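Local coordinates for tyrosinase (Aspergillus oryzae, PDB 6JU8), which probably catalyses the oxidation of L-tyrosine and L-dopa to L-dopaquinone with molecular oxygen at a dinuclear copper centre, a step in melanin biosynthesis, at residues Val47-Val52 against Glu120-Phe125; Tyr64-Gly69 against Pro74-Asp79; Thr216-Glu221 against Val363-Tyr368; Tyr439-Asp444 against Lys450-Leu455. The protein carries 1 engineered substitution. All coordinates share one frame; numbering follows the deposited sequence.

Contact 1 (Val47-Val52 against Glu120-Phe125); sequences VEALTV and EAMLDF
A49, F125 and E48 carry most of this meeting of two helices, 41-55 and 103-129, whose local axes approach to 8.5 Å at an angle of 107°. A49 sits at the point of nearest backbone approach. Its CB lies 3.8 Å from A121 CB, methyl against methyl, and also 3.8 Å from M122 CG, from which the methionine chain runs on extended. With alanine on both sides, the CA atoms of A49 and A121 come within 5.2 Å. One turn further along, F125 has its CG anti to the backbone N (chi1 176°), which carries the ring out toward E48. E48 CB stands over one face of that ring, 3.9 Å from the F125 centroid and displaced toward the rim, in a CH-pi contact. E48 CG adds a second touch, 3.6 Å from F125 CE1. The glutamate chain then bends at chi2, and its OE2 forms a salt bridge with K193, while V181 of strand 178-182 also packs on its side chain. No hydrogen bond or salt bridge links the two segments. The chemistry therefore implies cohesion by close methyl packing and by an aromatic face against aliphatic carbons, with the glutamate charge engaged elsewhere.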
loop_
_atom_site.group_PDB
_atom_site.type_symbol
_atom_site.label_atom_id
_atom_site.label_comp_id
_atom_site.label_asym_id
_atom_site.label_seq_id
_atom_site.Cartn_x
_atom_site.Cartn_y
_atom_site.Cartn_z
ATOM N N VAL A 47 -4.407 3.324 20.415
ATOM C CA VAL A 47 -3.663 4.112 19.420
ATOM C C VAL A 47 -2.676 5.070 20.074
ATOM O O VAL A 47 -1.509 5.170 19.675
ATOM C CB VAL A 47 -4.656 4.903 18.530
ATOM C CG1 VAL A 47 -3.932 5.922 17.679
ATOM C CG2 VAL A 47 -5.462 3.939 17.671
ATOM N N GLU A 48 -3.123 5.794 21.104
ATOM C CA GLU A 48 -2.265 6.809 21.702
ATOM C C GLU A 48 -1.129 6.151 22.478
ATOM O O GLU A 48 0.007 6.624 22.396
ATOM C CB GLU A 48 -3.061 7.752 22.606
ATOM C CG GLU A 48 -4.101 8.584 21.865
ATOM C CD GLU A 48 -3.578 9.770 21.091
ATOM O OE1 GLU A 48 -2.366 10.036 21.079
ATOM O OE2 GLU A 48 -4.391 10.479 20.464
ATOM N N ALA A 49 -1.434 5.072 23.189
ATOM C CA ALA A 49 -0.367 4.381 23.931
ATOM C C ALA A 49 0.669 3.775 22.994
ATOM O O ALA A 49 1.885 3.864 23.222
ATOM C CB ALA A 49 -0.937 3.296 24.823
ATOM N N LEU A 50 0.182 3.098 21.945
ATOM C CA LEU A 50 1.153 2.439 21.067
ATOM C C LEU A 50 1.993 3.466 20.324
ATOM O O LEU A 50 3.178 3.263 20.067
ATOM C CB LEU A 50 0.465 1.485 20.097
ATOM C CG LEU A 50 1.392 0.634 19.240
ATOM C CD1 LEU A 50 2.366 -0.195 20.069
ATOM C CD2 LEU A 50 0.563 -0.312 18.362
ATOM N N THR A 51 1.378 4.597 20.000
ATOM C CA THR A 51 2.138 5.676 19.377
ATOM C C THR A 51 3.275 6.152 20.277
ATOM O O THR A 51 4.424 6.276 19.827
ATOM C CB THR A 51 1.221 6.863 19.005
ATOM O OG1 THR A 51 0.293 6.379 18.026
ATOM C CG2 THR A 51 2.014 8.002 18.420
ATOM N N VAL A 52 2.998 6.435 21.546
ATOM C CA VAL A 52 4.029 6.802 22.501
ATOM C C VAL A 52 5.112 5.742 22.576
ATOM O O VAL A 52 6.302 6.057 22.503
ATOM C CB VAL A 52 3.415 7.029 23.897
ATOM C CG1 VAL A 52 4.483 7.079 24.977
ATOM C CG2 VAL A 52 2.591 8.307 23.914
ATOM N N GLU A 120 0.391 0.093 30.762
ATOM C CA GLU A 120 1.088 1.124 31.550
ATOM C C GLU A 120 1.167 2.458 30.826
ATOM O O GLU A 120 0.985 3.513 31.464
ATOM C CB GLU A 120 2.485 0.588 31.932
ATOM C CG GLU A 120 2.361 -0.522 32.961
ATOM C CD GLU A 120 3.657 -1.264 33.239
ATOM O OE1 GLU A 120 4.689 -0.947 32.623
ATOM O OE2 GLU A 120 3.614 -2.188 34.076
ATOM N N ALA A 121 1.378 2.430 29.505
ATOM C CA ALA A 121 1.376 3.670 28.736
ATOM C C ALA A 121 -0.027 4.258 28.684
ATOM O O ALA A 121 -0.219 5.483 28.657
ATOM C CB ALA A 121 1.930 3.434 27.333
ATOM N N MET A 122 -1.064 3.425 28.688
ATOM C CA MET A 122 -2.436 3.957 28.709
ATOM C C MET A 122 -2.705 4.732 29.986
ATOM O O MET A 122 -3.293 5.806 29.987
ATOM C CB MET A 122 -3.464 2.821 28.647
ATOM C CG MET A 122 -3.552 2.123 27.292
ATOM S SD MET A 122 -4.802 0.821 27.375
ATOM C CE MET A 122 -4.900 0.397 25.630
ATOM N N LEU A 123 -2.257 4.184 31.113
ATOM C CA LEU A 123 -2.425 4.913 32.369
ATOM C C LEU A 123 -1.721 6.256 32.342
ATOM O O LEU A 123 -2.261 7.229 32.885
ATOM C CB LEU A 123 -1.882 4.054 33.513
ATOM C CG LEU A 123 -2.634 2.762 33.812
ATOM C CD1 LEU A 123 -2.085 2.144 35.102
ATOM C CD2 LEU A 123 -4.133 3.001 33.893
ATOM N N ASP A 124 -0.511 6.339 31.796
ATOM C CA ASP A 124 0.201 7.618 31.686
ATOM C C ASP A 124 -0.558 8.574 30.771
ATOM O O ASP A 124 -0.659 9.775 31.053
ATOM C CB ASP A 124 1.621 7.409 31.138
ATOM C CG ASP A 124 2.539 6.655 32.068
ATOM O OD1 ASP A 124 2.572 6.982 33.260
ATOM O OD2 ASP A 124 3.250 5.719 31.639
ATOM N N PHE A 125 -1.091 8.073 29.655
ATOM C CA PHE A 125 -1.897 8.910 28.759
ATOM C C PHE A 125 -3.093 9.502 29.496
ATOM O O PHE A 125 -3.375 10.699 29.359
ATOM C CB PHE A 125 -2.379 8.090 27.556
ATOM C CG PHE A 125 -3.304 8.886 26.652
ATOM C CD1 PHE A 125 -2.781 9.715 25.675
ATOM C CD2 PHE A 125 -4.681 8.804 26.801
ATOM C CE1 PHE A 125 -3.623 10.475 24.879
ATOM C CE2 PHE A 125 -5.523 9.558 26.001
ATOM C CZ PHE A 125 -4.984 10.395 25.042
#

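Contact 2 (Tyr64-Gly69 against Pro74-Asp79); sequences YFRLAG and PWTEWD
R66 reaches E77 with a single nitrogen, NH2, which serves two acceptors. It forms a salt bridge with the carboxylate, R66 NH2 to E77 OE2 at 2.8 Å, although the bond is weak, bent to 129° at the hydrogen. The same NH2 donates to the backbone E77 O at 3.0 Å and 141°, approaching from above the carbonyl plane. Bends at chi2 and chi3 curl the arginine toward the loop, and the guanidinium and carboxylate planes end 63° apart. R66 NH1 is bonded elsewhere, to L58 O. Water joins G69 O to the loop: one molecule accepts from T76 N at 2.9 Å and lies 2.7 Å from G69 O, a second lies 2.8 Å from T76 O and bonds G69 O weakly. Apolar contacts flank the polar ones. F65 CE1 touches P74 CD at 3.9 Å, the proline following a cis peptide bond, and L67 CD2 meets W78 CZ2 at 4.1 Å, the indole NE1 being held by Q61 O. W78 CD1 also lies 3.9 Å from R66 O. The chemistry implies that the loop after copper ligand H71 is folded back on the helix before it by a charged pair, bridging water and hydrophobic contacts.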
loop_
_atom_site.group_PDB
_atom_site.type_symbol
_atom_site.label_atom_id
_atom_site.label_comp_id
_atom_site.label_asym_id
_atom_site.label_seq_id
_atom_site.Cartn_x
_atom_site.Cartn_y
_atom_site.Cartn_z
ATOM N N TYR A 64 9.053 0.509 21.354
ATOM C CA TYR A 64 8.606 -0.543 20.442
ATOM C C TYR A 64 9.763 -1.271 19.783
ATOM O O TYR A 64 9.798 -2.510 19.702
ATOM C CB TYR A 64 7.690 0.079 19.378
ATOM C CG TYR A 64 7.049 -0.974 18.482
ATOM C CD1 TYR A 64 5.822 -1.550 18.812
ATOM C CD2 TYR A 64 7.683 -1.368 17.310
ATOM C CE1 TYR A 64 5.241 -2.499 17.988
ATOM C CE2 TYR A 64 7.118 -2.327 16.475
ATOM C CZ TYR A 64 5.907 -2.887 16.835
ATOM O OH TYR A 64 5.341 -3.836 16.005
ATOM N N PHE A 65 10.749 -0.503 19.305
ATOM C CA PHE A 65 11.879 -1.115 18.631
ATOM C C PHE A 65 12.545 -2.145 19.551
ATOM O O PHE A 65 12.860 -3.260 19.165
ATOM C CB PHE A 65 12.922 -0.068 18.194
ATOM C CG PHE A 65 14.074 -0.695 17.449
ATOM C CD1 PHE A 65 15.114 -1.323 18.131
ATOM C CD2 PHE A 65 14.110 -0.661 16.052
ATOM C CE1 PHE A 65 16.168 -1.926 17.451
ATOM C CE2 PHE A 65 15.147 -1.265 15.374
ATOM C CZ PHE A 65 16.177 -1.872 16.061
ATOM N N ARG A 66 12.800 -1.764 20.810
ATOM C CA ARG A 66 13.507 -2.684 21.697
ATOM C C ARG A 66 12.645 -3.866 22.099
ATOM O O ARG A 66 13.172 -4.973 22.292
ATOM C CB ARG A 66 14.023 -1.929 22.920
ATOM C CG ARG A 66 15.098 -0.897 22.630
ATOM C CD ARG A 66 16.441 -1.505 22.241
ATOM N NE ARG A 66 16.937 -2.490 23.205
ATOM C CZ ARG A 66 17.483 -2.191 24.370
ATOM N NH1 ARG A 66 17.591 -0.926 24.774
ATOM N NH2 ARG A 66 17.900 -3.161 25.190
ATOM N N LEU A 67 11.340 -3.689 22.268
ATOM C CA LEU A 67 10.463 -4.828 22.549
ATOM C C LEU A 67 10.398 -5.801 21.382
ATOM O O LEU A 67 10.539 -7.018 21.579
ATOM C CB LEU A 67 9.052 -4.320 22.884
ATOM C CG LEU A 67 8.976 -3.545 24.199
ATOM C CD1 LEU A 67 7.628 -2.861 24.310
ATOM C CD2 LEU A 67 9.204 -4.500 25.374
ATOM N N ALA A 68 10.246 -5.284 20.160
ATOM C CA ALA A 68 10.337 -6.122 18.969
ATOM C C ALA A 68 11.714 -6.766 18.844
ATOM O O ALA A 68 11.853 -7.897 18.369
ATOM C CB ALA A 68 10.038 -5.293 17.737
ATOM N N GLY A 69 12.758 -6.065 19.294
ATOM C CA GLY A 69 14.110 -6.584 19.196
ATOM C C GLY A 69 14.338 -7.788 20.074
ATOM O O GLY A 69 15.268 -8.560 19.828
ATOM N N PRO A 74 18.031 -6.776 16.216
ATOM C CA PRO A 74 19.469 -6.865 15.949
ATOM C C PRO A 74 20.284 -7.738 16.893
ATOM O O PRO A 74 21.526 -7.672 16.891
ATOM C CB PRO A 74 19.924 -5.392 16.096
ATOM C CG PRO A 74 18.978 -4.839 17.133
ATOM C CD PRO A 74 17.647 -5.476 16.840
ATOM N N TRP A 75 19.629 -8.554 17.699
ATOM C CA TRP A 75 20.269 -9.573 18.511
ATOM C C TRP A 75 21.069 -8.980 19.667
ATOM O O TRP A 75 22.195 -9.410 19.926
ATOM C CB TRP A 75 21.140 -10.479 17.630
ATOM C CG TRP A 75 20.415 -11.040 16.439
ATOM C CD1 TRP A 75 19.289 -11.826 16.429
ATOM C CD2 TRP A 75 20.798 -10.869 15.075
ATOM N NE1 TRP A 75 18.940 -12.143 15.135
ATOM C CE2 TRP A 75 19.858 -11.563 14.281
ATOM C CE3 TRP A 75 21.849 -10.185 14.455
ATOM C CZ2 TRP A 75 19.919 -11.606 12.884
ATOM C CZ3 TRP A 75 21.908 -10.223 13.076
ATOM C CH2 TRP A 75 20.964 -10.925 12.306
ATOM N N THR A 76 20.474 -8.028 20.383
ATOM C CA THR A 76 21.144 -7.365 21.486
ATOM C C THR A 76 20.581 -7.810 22.837
ATOM O O THR A 76 19.602 -8.526 22.919
ATOM C CB THR A 76 21.002 -5.827 21.423
ATOM O OG1 THR A 76 19.640 -5.475 21.715
ATOM C CG2 THR A 76 21.326 -5.268 20.049
ATOM N N GLU A 77 21.203 -7.302 23.897
ATOM C CA GLU A 77 20.714 -7.452 25.257
ATOM C C GLU A 77 19.328 -6.846 25.417
ATOM O O GLU A 77 18.942 -5.930 24.698
ATOM C CB GLU A 77 21.678 -6.828 26.271
ATOM C CG GLU A 77 21.604 -5.325 26.364
ATOM C CD GLU A 77 20.558 -4.789 27.311
ATOM O OE1 GLU A 77 20.204 -5.329 28.378
ATOM O OE2 GLU A 77 20.024 -3.723 26.965
ATOM N N TRP A 78 18.589 -7.415 26.372
ATOM C CA TRP A 78 17.349 -6.800 26.827
ATOM C C TRP A 78 17.198 -7.110 28.312
ATOM O O TRP A 78 17.488 -8.234 28.739
ATOM C CB TRP A 78 16.130 -7.289 26.020
ATOM C CG TRP A 78 14.908 -6.501 26.399
ATOM C CD1 TRP A 78 14.524 -5.283 25.908
ATOM C CD2 TRP A 78 13.899 -6.872 27.351
ATOM N NE1 TRP A 78 13.362 -4.884 26.503
ATOM C CE2 TRP A 78 12.942 -5.835 27.387
ATOM C CE3 TRP A 78 13.717 -8.001 28.168
ATOM C CZ2 TRP A 78 11.813 -5.869 28.217
ATOM C CZ3 TRP A 78 12.606 -8.024 28.980
ATOM C CH2 TRP A 78 11.678 -6.987 28.996
ATOM N N ASP A 79 16.774 -6.133 29.093
ATOM C CA ASP A 79 16.544 -6.298 30.529
ATOM C C ASP A 79 17.736 -6.927 31.243
ATOM O O ASP A 79 17.592 -7.690 32.203
ATOM C CB ASP A 79 15.271 -7.080 30.829
ATOM C CG ASP A 79 14.640 -6.652 32.146
ATOM O OD1 ASP A 79 14.862 -5.488 32.567
ATOM O OD2 ASP A 79 13.927 -7.482 32.751
HETATM O O HOH W 1 16.874 -7.849 22.564
HETATM O O HOH W 2 17.705 -7.363 19.641
#

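Contact 3 (Thr216-Glu221 against Val363-Tyr368); sequences TSQKTE and VPVAAY
Q218 meets P364 and V365 across this small, buried contact, and the residues leading up to it set its amide. T216 comes first: its carbonyl oxygen accepts a bond from Q218 NE2 at 3.0 Å, bent to 131° at the hydrogen, with the donor above the carbonyl plane. T216 OG1 donates to S217 O at 2.8 Å, a local bond just ahead of strand 218-222. At Q218 the chain leaves with CG anti to the carbonyl carbon (chi1 -55°) and folds back at chi2 (-65°), which brings the amide alongside the proline. Its OE1 lies 3.3 Å from both P364 CB and P364 CG, and Q218 CD follows at 3.6 Å from P364 CB. The two side chains lie side by side and run antiparallel, the amide group against the proline ring. The aliphatic part of Q218 gives a looser touch, CG to V365 CG1 at 4.5 Å. Beyond Q218 the strand moves off from the 363-368 loop. V363 O accepts a weak hydrogen bond from ND1 of copper ligand H71, so the loop borders the metal site. Strand 218-222 pairs antiparallel with 225-229 through Q218 with L229 and T220 with F227. The loop lies between this hairpin and the neighbouring helices: A367 and Y368 pack on A68 of helix 64-69, and A366 and A367 on F372 of helix 371-389.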
loop_
_atom_site.group_PDB
_atom_site.type_symbol
_atom_site.label_atom_id
_atom_site.label_comp_id
_atom_site.label_asym_id
_atom_site.label_seq_id
_atom_site.Cartn_x
_atom_site.Cartn_y
_atom_site.Cartn_z
ATOM N N THR A 216 20.595 -5.770 9.880
ATOM C CA THR A 216 21.259 -6.209 8.658
ATOM C C THR A 216 20.268 -6.804 7.669
ATOM O O THR A 216 19.127 -7.083 7.994
ATOM C CB THR A 216 22.342 -7.257 8.964
ATOM O OG1 THR A 216 21.738 -8.433 9.496
ATOM C CG2 THR A 216 23.316 -6.730 10.026
ATOM N N SER A 217 20.743 -7.019 6.441
ATOM C CA SER A 217 20.040 -7.944 5.559
ATOM C C SER A 217 19.960 -9.313 6.250
ATOM O O SER A 217 20.693 -9.617 7.197
ATOM C CB SER A 217 20.719 -8.074 4.211
ATOM O OG SER A 217 22.025 -8.632 4.288
ATOM N N GLN A 218 19.016 -10.128 5.782
ATOM C CA GLN A 218 18.731 -11.411 6.395
ATOM C C GLN A 218 18.672 -12.506 5.341
ATOM O O GLN A 218 17.871 -12.488 4.405
ATOM C CB GLN A 218 17.401 -11.326 7.152
ATOM C CG GLN A 218 17.367 -10.204 8.176
ATOM C CD GLN A 218 18.337 -10.382 9.321
ATOM O OE1 GLN A 218 18.717 -11.496 9.703
ATOM N NE2 GLN A 218 18.718 -9.271 9.946
ATOM N N LYS A 219 19.563 -13.488 5.435
ATOM C CA LYS A 219 19.754 -14.499 4.394
ATOM C C LYS A 219 18.655 -15.559 4.535
ATOM O O LYS A 219 18.418 -16.027 5.644
ATOM C CB LYS A 219 21.128 -15.165 4.420
ATOM C CG LYS A 219 21.442 -15.992 3.169
ATOM C CD LYS A 219 22.759 -16.706 3.334
ATOM C CE LYS A 219 23.973 -15.812 3.454
ATOM N NZ LYS A 219 24.102 -14.784 2.394
ATOM N N THR A 220 18.014 -15.839 3.411
ATOM C CA THR A 220 16.878 -16.757 3.376
ATOM C C THR A 220 17.019 -17.660 2.162
ATOM O O THR A 220 17.643 -17.274 1.180
ATOM C CB THR A 220 15.552 -15.980 3.224
ATOM O OG1 THR A 220 14.423 -16.858 3.276
ATOM C CG2 THR A 220 15.481 -15.300 1.865
ATOM N N GLU A 221 16.455 -18.850 2.198
ATOM C CA GLU A 221 16.476 -19.731 1.037
ATOM C C GLU A 221 15.121 -19.692 0.327
ATOM O O GLU A 221 14.061 -19.799 0.956
ATOM C CB GLU A 221 16.793 -21.161 1.461
ATOM C CG GLU A 221 18.115 -21.362 2.170
ATOM C CD GLU A 221 19.306 -21.142 1.264
ATOM O OE1 GLU A 221 19.432 -21.829 0.233
ATOM O OE2 GLU A 221 20.103 -20.243 1.589
ATOM N N VAL A 363 11.948 -14.450 10.407
ATOM C CA VAL A 363 12.031 -14.490 11.880
ATOM C C VAL A 363 12.840 -13.335 12.438
ATOM O O VAL A 363 12.399 -12.714 13.421
ATOM C CB VAL A 363 12.609 -15.833 12.360
ATOM C CG1 VAL A 363 13.059 -15.777 13.813
ATOM C CG2 VAL A 363 11.544 -16.921 12.200
ATOM N N PRO A 364 14.011 -12.981 11.906
ATOM C CA PRO A 364 14.770 -11.900 12.525
ATOM C C PRO A 364 14.047 -10.565 12.598
ATOM O O PRO A 364 14.430 -9.762 13.453
ATOM C CB PRO A 364 16.024 -11.788 11.651
ATOM C CG PRO A 364 16.156 -13.129 10.993
ATOM C CD PRO A 364 14.749 -13.642 10.823
ATOM N N VAL A 365 13.052 -10.280 11.752
ATOM C CA VAL A 365 12.447 -8.957 11.732
ATOM C C VAL A 365 10.934 -8.960 11.824
ATOM O O VAL A 365 10.335 -7.875 11.791
ATOM C CB VAL A 365 12.902 -8.128 10.506
ATOM C CG1 VAL A 365 14.397 -7.840 10.575
ATOM C CG2 VAL A 365 12.529 -8.831 9.206
ATOM N N ALA A 366 10.301 -10.128 11.964
ATOM C CA ALA A 366 8.844 -10.182 11.937
ATOM C C ALA A 366 8.202 -9.361 13.039
ATOM O O ALA A 366 7.100 -8.810 12.830
ATOM C CB ALA A 366 8.412 -11.643 12.050
ATOM N N ALA A 367 8.824 -9.293 14.217
ATOM C CA ALA A 367 8.183 -8.610 15.348
ATOM C C ALA A 367 8.092 -7.108 15.142
ATOM O O ALA A 367 7.322 -6.448 15.848
ATOM C CB ALA A 367 8.915 -8.964 16.645
ATOM N N TYR A 368 8.793 -6.540 14.151
ATOM C CA TYR A 368 8.670 -5.100 13.899
ATOM C C TYR A 368 7.308 -4.770 13.321
ATOM O O TYR A 368 6.813 -3.651 13.486
ATOM C CB TYR A 368 9.833 -4.562 13.019
ATOM C CG TYR A 368 11.095 -4.655 13.833
ATOM C CD1 TYR A 368 11.370 -3.746 14.836
ATOM C CD2 TYR A 368 11.994 -5.691 13.638
ATOM C CE1 TYR A 368 12.529 -3.858 15.604
ATOM C CE2 TYR A 368 13.131 -5.817 14.418
ATOM C CZ TYR A 368 13.412 -4.904 15.396
ATOM O OH TYR A 368 14.519 -5.009 16.196
#

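Contact 4 (Tyr439-Asp444 against Lys450-Leu455); sequences YAITKD and KEISDL
I441 points CG1 away from its own backbone N (chi1 -165°) and continues nearly straight to CD1 (chi2 163°), while E451 also leaves its backbone with CG anti to N (chi1 -173°) and stays extended beyond. Two outstretched chains therefore cross, the isoleucine lying over the carboxyl end of the glutamate. I441 CG1 comes to 3.5 Å from E451 CD, and I441 CD1 reaches back to E451 CG at 3.7 Å. I441 CB is 3.7 Å from E451 OE2, so the carboxylate rests against hydrocarbon here. I441 CD1 also lies 4.1 Å from L455 CD1, one turn on from E451, and more loosely against I452 CG1. No direct hydrogen bond crosses the contact; a water does the joining. It donates to I441 O at 2.8 Å and to E451 OE1 at 2.8 Å, giving both acceptors a shared partner and bridging the carboxylate to the loop backbone. That backbone turns tightly, with T442 N bonded to Y439 O and K443 N to A440 O. I441 and I452 both pack on I385 of helix 371-389, and I452 also touches F288 and T292 of helix 283-292. The whole is plain helix-and-loop packing: the short helix 448-456, at the end of the modelled chain, docks together with the loop before it on the C-terminal half of helix 371-389, which belongs to the di-copper fold and bears the copper ligand H376.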
loop_
_atom_site.group_PDB
_atom_site.type_symbol
_atom_site.label_atom_id
_atom_site.label_comp_id
_atom_site.label_asym_id
_atom_site.label_seq_id
_atom_site.Cartn_x
_atom_site.Cartn_y
_atom_site.Cartn_z
ATOM N N TYR A 439 -9.949 -15.526 27.302
ATOM C CA TYR A 439 -10.604 -15.476 25.998
ATOM C C TYR A 439 -12.070 -15.858 26.166
ATOM O O TYR A 439 -12.385 -16.749 26.954
ATOM C CB TYR A 439 -9.929 -16.446 25.011
ATOM C CG TYR A 439 -8.458 -16.109 24.848
ATOM C CD1 TYR A 439 -8.082 -15.021 24.058
ATOM C CD2 TYR A 439 -7.476 -16.865 25.491
ATOM C CE1 TYR A 439 -6.744 -14.688 23.894
ATOM C CE2 TYR A 439 -6.134 -16.534 25.335
ATOM C CZ TYR A 439 -5.777 -15.448 24.544
ATOM O OH TYR A 439 -4.451 -15.091 24.378
ATOM N N ALA A 440 -12.964 -15.226 25.428
ATOM C CA ALA A 440 -14.374 -15.610 25.537
ATOM C C ALA A 440 -14.577 -17.108 25.320
ATOM O O ALA A 440 -15.361 -17.751 26.029
ATOM C CB ALA A 440 -15.241 -14.861 24.540
ATOM N N ILE A 441 -13.881 -17.644 24.328
ATOM C CA ILE A 441 -14.082 -19.040 23.975
ATOM C C ILE A 441 -13.672 -20.010 25.071
ATOM O O ILE A 441 -14.183 -21.143 25.022
ATOM C CB ILE A 441 -13.370 -19.359 22.656
ATOM C CG1 ILE A 441 -13.849 -20.687 22.057
ATOM C CG2 ILE A 441 -11.857 -19.335 22.802
ATOM C CD1 ILE A 441 -13.470 -20.806 20.584
ATOM N N THR A 442 -12.819 -19.584 25.994
ATOM C CA THR A 442 -12.383 -20.464 27.091
ATOM C C THR A 442 -13.140 -20.182 28.381
ATOM O O THR A 442 -12.820 -20.744 29.431
ATOM C CB THR A 442 -10.869 -20.409 27.343
ATOM O OG1 THR A 442 -10.368 -19.068 27.441
ATOM C CG2 THR A 442 -10.118 -21.023 26.167
ATOM N N LYS A 443 -14.180 -19.347 28.355
ATOM C CA LYS A 443 -14.852 -19.067 29.635
ATOM C C LYS A 443 -15.689 -20.240 30.110
ATOM O O LYS A 443 -15.747 -20.543 31.306
ATOM C CB LYS A 443 -15.710 -17.812 29.525
ATOM C CG LYS A 443 -14.894 -16.507 29.469
ATOM N N ASP A 444 -16.330 -20.935 29.173
ATOM C CA ASP A 444 -17.304 -21.984 29.488
ATOM C C ASP A 444 -16.933 -23.293 28.800
ATOM O O ASP A 444 -17.084 -23.461 27.581
ATOM C CB ASP A 444 -18.706 -21.572 29.043
ATOM C CG ASP A 444 -19.781 -22.571 29.387
ATOM O OD1 ASP A 444 -20.942 -22.306 28.967
ATOM O OD2 ASP A 444 -19.493 -23.590 30.054
ATOM N N LYS A 450 -18.665 -26.698 20.735
ATOM C CA LYS A 450 -19.654 -26.114 19.839
ATOM C C LYS A 450 -19.132 -24.836 19.188
ATOM O O LYS A 450 -19.289 -24.624 17.979
ATOM C CB LYS A 450 -20.949 -25.818 20.595
ATOM N N GLU A 451 -18.509 -23.955 19.981
ATOM C CA GLU A 451 -17.985 -22.711 19.430
ATOM C C GLU A 451 -16.890 -22.984 18.408
ATOM O O GLU A 451 -16.830 -22.323 17.377
ATOM C CB GLU A 451 -17.494 -21.811 20.564
ATOM C CG GLU A 451 -17.090 -20.435 20.071
ATOM C CD GLU A 451 -16.915 -19.373 21.144
ATOM O OE1 GLU A 451 -17.374 -19.571 22.300
ATOM O OE2 GLU A 451 -16.357 -18.303 20.792
ATOM N N ILE A 452 -16.014 -23.957 18.659
ATOM C CA ILE A 452 -14.983 -24.290 17.653
ATOM C C ILE A 452 -15.630 -24.685 16.340
ATOM O O ILE A 452 -15.179 -24.287 15.236
ATOM C CB ILE A 452 -14.101 -25.449 18.164
ATOM C CG1 ILE A 452 -13.254 -25.037 19.370
ATOM C CG2 ILE A 452 -13.260 -26.059 17.053
ATOM C CD1 ILE A 452 -12.652 -26.181 20.146
ATOM N N SER A 453 -16.680 -25.512 16.420
ATOM C CA SER A 453 -17.411 -25.924 15.219
ATOM C C SER A 453 -18.108 -24.755 14.551
ATOM O O SER A 453 -18.063 -24.591 13.327
ATOM C CB SER A 453 -18.407 -27.024 15.609
ATOM O OG SER A 453 -19.194 -27.472 14.518
ATOM N N ASP A 454 -18.733 -23.891 15.342
ATOM C CA ASP A 454 -19.393 -22.731 14.760
ATOM C C ASP A 454 -18.430 -21.830 13.988
ATOM O O ASP A 454 -18.738 -21.312 12.919
ATOM C CB ASP A 454 -20.066 -21.911 15.861
ATOM C CG ASP A 454 -21.332 -22.532 16.404
ATOM O OD1 ASP A 454 -21.798 -23.539 15.837
ATOM O OD2 ASP A 454 -21.844 -21.986 17.407
ATOM N N LEU A 455 -17.264 -21.578 14.564
ATOM C CA LEU A 455 -16.299 -20.670 13.954
ATOM C C LEU A 455 -15.499 -21.305 12.834
ATOM O O LEU A 455 -15.226 -20.637 11.823
ATOM C CB LEU A 455 -15.327 -20.149 15.031
ATOM C CG LEU A 455 -15.901 -19.208 16.094
ATOM C CD1 LEU A 455 -14.903 -18.978 17.218
ATOM C CD2 LEU A 455 -16.252 -17.856 15.462
HETATM O O HOH W 3 -16.945 -21.451 24.396
#

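How the contacts relate
Contacts 1, 2 and 3 form a connected series, while contact 4 stands apart. Contact 1 meets contact 2 where L50 CD1 packs on Y64 CD1 at 3.9 Å; their centres are 19 Å apart, and helix 64-69 lies in sequence between contact 1's two helices. Contacts 2 and 3, with centres 14 Å apart, join through a probable hydrogen bond of Y64 OH to Y368 O at 2.9 Å and through packing of W75 CZ2 on Q218 OE1. Both lie near the copper site: G69 is about 11 Å and the P364 side chain about 9 Å from a copper ion. Contact 4 lies across the chain's centre, about 17 Å from contacts 2 and 3 by nearest atoms.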